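Local coordinates for putative histidinol-phosphate aminotransferase (Burkholderia pseudomallei, PDB 3P1T), which probably uses pyridoxal 5'-phosphate to move an amino group from L-histidinol phosphate to 2-oxoglutarate in histidine biosynthesis, at residues N128-V133 with A154-Q159; S89-V94 with A164-I169. One frame throughout, in Å; residues are numbered along the deposited sequence.

How the contacts relate
Both contacts lie in the part of the chain built around the seven-stranded mixed sheet, on the same side of the chain's centre, with their own centres about 14 Å apart. Contact 1 is nested within the loop that contact 2 closes: strand 92-96 comes first, then helix 127-130, helix 154-163 and, directly after it, strand 166-170. Helix 127-130 lies in the connection from strand 113-117 to strand 137-142, and helix 154-163 in the next, from 137-142 to 166-170. Contact 1 thus joins two consecutive connections, and contact 2 spans the strand between them, 137-142. They meet where V133 CG1 lies 3.8 Å from A164 N and where L157 approaches I169.

Contact 1: residues N128-V133 with A154-Q159; sequences NDLAQV and AGELDQ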
# COMPACT_ATOMS: atom_id res chain seq x y z
N ASN A 128 -12.90 24.26 26.81
CA ASN A 128 -12.31 25.55 26.45
C ASN A 128 -11.63 25.46 25.11
O ASN A 128 -11.74 26.39 24.32
CB ASN A 128 -11.31 26.03 27.51
CG ASN A 128 -11.92 26.17 28.88
OD1 ASN A 128 -12.89 26.90 29.09
ND2 ASN A 128 -11.37 25.44 29.83
N ASP A 129 -10.92 24.35 24.85
CA ASP A 129 -10.26 24.11 23.58
C ASP A 129 -11.31 23.75 22.51
O ASP A 129 -11.22 24.22 21.38
CB ASP A 129 -9.20 23.00 23.71
CG ASP A 129 -8.00 23.33 24.58
OD1 ASP A 129 -7.61 24.53 24.63
OD2 ASP A 129 -7.38 22.39 25.12
N LEU A 130 -12.33 22.96 22.88
CA LEU A 130 -13.41 22.52 22.00
C LEU A 130 -14.22 23.72 21.50
O LEU A 130 -14.71 23.70 20.38
CB LEU A 130 -14.28 21.53 22.78
CG LEU A 130 -15.23 20.63 22.01
CD1 LEU A 130 -14.52 19.90 20.89
CD2 LEU A 130 -15.89 19.62 22.94
N ALA A 131 -14.28 24.78 22.29
CA ALA A 131 -14.95 26.04 21.95
C ALA A 131 -14.15 26.85 20.91
O ALA A 131 -14.73 27.77 20.32
CB ALA A 131 -15.14 26.87 23.21
N GLN A 132 -12.85 26.53 20.71
CA GLN A 132 -11.98 27.25 19.77
C GLN A 132 -12.10 26.65 18.36
O GLN A 132 -11.52 27.21 17.42
CB GLN A 132 -10.51 27.26 20.25
CG GLN A 132 -10.27 28.14 21.49
CD GLN A 132 -8.84 28.13 21.99
OE1 GLN A 132 -7.90 28.57 21.31
NE2 GLN A 132 -8.66 27.74 23.25
N VAL A 133 -12.85 25.55 18.21
CA VAL A 133 -13.07 24.90 16.90
C VAL A 133 -13.87 25.87 16.01
O VAL A 133 -14.87 26.42 16.49
CB VAL A 133 -13.79 23.54 17.06
CG1 VAL A 133 -14.31 23.01 15.73
CG2 VAL A 133 -12.89 22.51 17.74
N ALA A 154 -22.89 12.86 23.24
CA ALA A 154 -23.89 13.41 22.33
C ALA A 154 -23.67 14.93 22.13
O ALA A 154 -23.72 15.42 20.99
CB ALA A 154 -25.29 13.14 22.87
N GLY A 155 -23.39 15.62 23.25
CA GLY A 155 -23.10 17.04 23.31
C GLY A 155 -21.83 17.42 22.59
O GLY A 155 -21.82 18.41 21.86
N GLU A 156 -20.77 16.62 22.75
CA GLU A 156 -19.49 16.85 22.08
C GLU A 156 -19.66 16.72 20.54
O GLU A 156 -19.32 17.66 19.82
CB GLU A 156 -18.39 15.87 22.58
CG GLU A 156 -17.88 16.12 24.00
CD GLU A 156 -16.88 15.12 24.53
OE1 GLU A 156 -17.10 13.90 24.37
OE2 GLU A 156 -15.92 15.54 25.21
N LEU A 157 -20.26 15.61 20.07
CA LEU A 157 -20.52 15.37 18.65
C LEU A 157 -21.43 16.45 18.06
O LEU A 157 -21.17 16.92 16.95
CB LEU A 157 -21.15 13.98 18.44
CG LEU A 157 -20.17 12.80 18.47
CD1 LEU A 157 -20.90 11.49 18.53
CD2 LEU A 157 -19.25 12.82 17.26
N ASP A 158 -22.47 16.87 18.82
CA ASP A 158 -23.42 17.92 18.45
C ASP A 158 -22.68 19.24 18.25
O ASP A 158 -22.86 19.87 17.21
CB ASP A 158 -24.51 18.05 19.52
CG ASP A 158 -25.55 19.12 19.27
OD1 ASP A 158 -26.04 19.22 18.12
OD2 ASP A 158 -25.85 19.89 20.22
N GLN A 159 -21.79 19.62 19.20
CA GLN A 159 -20.99 20.83 19.16
C GLN A 159 -20.02 20.79 17.97
O GLN A 159 -19.95 21.77 17.23
CB GLN A 159 -20.22 21.02 20.47
CG GLN A 159 -19.93 22.49 20.79
CD GLN A 159 -18.99 22.71 21.97
OE1 GLN A 159 -18.32 23.75 22.04
NE2 GLN A 159 -18.90 21.77 22.90
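L130 meets Q159 by laying its branched end over the flat face of the glutamine amide. Its CD2 lies 3.7 Å from Q159 NE2, and L130 CG, 3.9 Å from the same NE2, stands almost directly above the amide plane. The nitrogen is therefore covered from one face by methyl and methine carbon. At the other end of the amide, Q159 OE1 comes to 4.1 Å from A131 CA. E156 adds a flank: L130 CD2 also touches E156 CG, at 4.2 Å, the two side chains crossing at about a right angle.

What puts these groups in place is the reach of the side chains rather than closeness of the backbones, since L130 and Q159 keep their CA atoms 8.3 Å apart. Q159 has CG anti to its own N (chi1 -152°) and runs extended beyond it, which carries its amide across the gap. L130 also leans on I117 of strand 113-117, so one leucine bridges sheet and helix. The E156 carboxylate turns to backbone amides instead: OE1 accepts a hydrogen bond from S153 N, just ahead of helix 154-163, and OE2 a weak one from L125 N.

The contact packs helices of two consecutive strand-to-strand connections beside each other on the sheet, as in the alpha/beta domain of these enzymes. It contains no hydrogen bond. It is held by dispersion between leucine carbons, an amide face and the aliphatic part of a glutamate, whose charge is directed to the start of its helix, where the helix dipole would be expected to favour the ionised form.

Contact 2: residues S89-V94 with A164-I169; sequences SSMRFV and AGKLLI
M91 and K166 make the meeting of these two segments through van der Waals contact alone. M91, deposited as selenomethionine, sets its SE 3.8 Å from K166 CG, and the two side chains cross at about a right angle. The terminal methyl goes further, to the backbone at the G165-K166 junction: M91 CE lies 3.9 Å from G165 CA and 4.1 Å from K166 N. A bend at chi3 (86°) turns that methyl out of the line of the otherwise extended chain and onto the glycine, whose lack of a side chain leaves the approach to its CA open. The backbones stay well apart, with M91 and G165 the nearest pair at 8.5 Å between CA atoms.

Polar interactions lie around the contact and not within it. K166 CG, set beside the backbone N by chi1 (-61°), faces the selenium; the bend at chi2 then turns the rest of the chain away, and NZ forms a hydrogen bond with N189 OD1. The aliphatic root of the lysine thus serves the packing and its charged end a separate partner. R92, next to M91, directs its guanidinium to D137 in a salt bridge.

Backbone hydrogen bonding explains the distance that the side chains must span. Strand 92-96 pairs with strand 137-142, R92 and V94 both bonding to C138, and strand 166-170 lies on the other side of that same middle strand. F93 and L168 pack on helix 76-87, whereas V94 reaches I117 and L167 reaches V139. M91 and K166 touch across the N-terminal ends of three parallel strands, 92-96, 137-142 and 166-170, an arrangement typical of the alpha/beta/alpha large domain of fold-type I pyridoxal-phosphate enzymes, with its mixed seven-stranded sheet.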
# COMPACT_ATOMS: atom_id res chain seq x y z
N SER A 89 -5.80 21.14 2.41
CA SER A 89 -4.44 21.53 2.79
C SER A 89 -4.35 22.95 3.39
O SER A 89 -3.37 23.23 4.10
CB SER A 89 -3.48 21.42 1.60
OG SER A 89 -3.99 22.06 0.45
N SER A 90 -5.35 23.82 3.16
CA SER A 90 -5.33 25.18 3.71
C SER A 90 -5.99 25.25 5.10
O SER A 90 -5.80 26.25 5.80
CB SER A 90 -6.03 26.15 2.77
OG SER A 90 -5.25 26.32 1.60
N MSE A 91 -6.74 24.22 5.49
CA MSE A 91 -7.44 24.21 6.77
C MSE A 91 -6.50 23.94 7.96
O MSE A 91 -5.40 23.39 7.82
CB MSE A 91 -8.55 23.13 6.76
CG MSE A 91 -9.56 23.27 5.62
SE MSE A 91 -11.11 22.06 5.80
CE MSE A 91 -12.22 23.18 6.92
N ARG A 92 -6.97 24.32 9.16
CA ARG A 92 -6.27 24.03 10.40
C ARG A 92 -6.75 22.67 10.85
O ARG A 92 -7.95 22.44 10.95
CB ARG A 92 -6.50 25.12 11.45
CG ARG A 92 -5.73 24.90 12.73
CD ARG A 92 -5.98 25.98 13.75
NE ARG A 92 -7.31 25.93 14.35
CZ ARG A 92 -7.65 26.54 15.49
NH1 ARG A 92 -6.74 27.20 16.19
NH2 ARG A 92 -8.88 26.44 15.97
N PHE A 93 -5.82 21.76 11.05
CA PHE A 93 -6.16 20.42 11.50
C PHE A 93 -6.18 20.41 13.03
O PHE A 93 -5.30 20.97 13.68
CB PHE A 93 -5.20 19.39 10.90
CG PHE A 93 -5.57 19.14 9.45
CD1 PHE A 93 -5.20 20.05 8.46
CD2 PHE A 93 -6.35 18.05 9.09
CE1 PHE A 93 -5.61 19.87 7.14
CE2 PHE A 93 -6.73 17.86 7.76
CZ PHE A 93 -6.38 18.78 6.80
N VAL A 94 -7.28 19.87 13.57
CA VAL A 94 -7.53 19.85 15.01
C VAL A 94 -7.64 18.39 15.48
O VAL A 94 -8.49 17.63 15.01
CB VAL A 94 -8.80 20.67 15.35
CG1 VAL A 94 -9.18 20.50 16.81
CG2 VAL A 94 -8.62 22.13 15.01
N ALA A 164 -17.32 22.67 13.46
CA ALA A 164 -16.25 22.32 12.51
C ALA A 164 -16.61 22.58 11.05
O ALA A 164 -17.79 22.54 10.68
CB ALA A 164 -15.88 20.85 12.66
N GLY A 165 -15.56 22.81 10.24
CA GLY A 165 -15.63 22.96 8.79
C GLY A 165 -15.78 21.58 8.16
O GLY A 165 -16.65 21.38 7.31
N LYS A 166 -14.92 20.62 8.59
CA LYS A 166 -14.88 19.20 8.24
C LYS A 166 -14.67 18.38 9.50
O LYS A 166 -14.01 18.86 10.43
CB LYS A 166 -13.80 18.87 7.19
CG LYS A 166 -13.95 19.57 5.86
CD LYS A 166 -15.21 19.17 5.10
CE LYS A 166 -15.47 20.18 4.01
NZ LYS A 166 -16.71 19.87 3.26
N LEU A 167 -15.21 17.15 9.53
CA LEU A 167 -15.03 16.25 10.66
C LEU A 167 -14.74 14.83 10.20
O LEU A 167 -15.49 14.28 9.38
CB LEU A 167 -16.28 16.27 11.56
CG LEU A 167 -16.25 15.41 12.82
CD1 LEU A 167 -15.23 15.92 13.83
CD2 LEU A 167 -17.60 15.36 13.47
N LEU A 168 -13.65 14.24 10.71
CA LEU A 168 -13.29 12.85 10.47
C LEU A 168 -13.34 12.10 11.80
O LEU A 168 -12.61 12.46 12.74
CB LEU A 168 -11.90 12.69 9.80
CG LEU A 168 -11.36 11.24 9.73
CD1 LEU A 168 -12.24 10.34 8.83
CD2 LEU A 168 -9.92 11.22 9.25
N ILE A 169 -14.19 11.07 11.91
CA ILE A 169 -14.27 10.26 13.11
C ILE A 169 -13.61 8.93 12.82
O ILE A 169 -14.07 8.19 11.96
CB ILE A 169 -15.72 10.08 13.66
CG1 ILE A 169 -16.42 11.46 13.94
CG2 ILE A 169 -15.74 9.17 14.92
CD1 ILE A 169 -15.76 12.36 15.06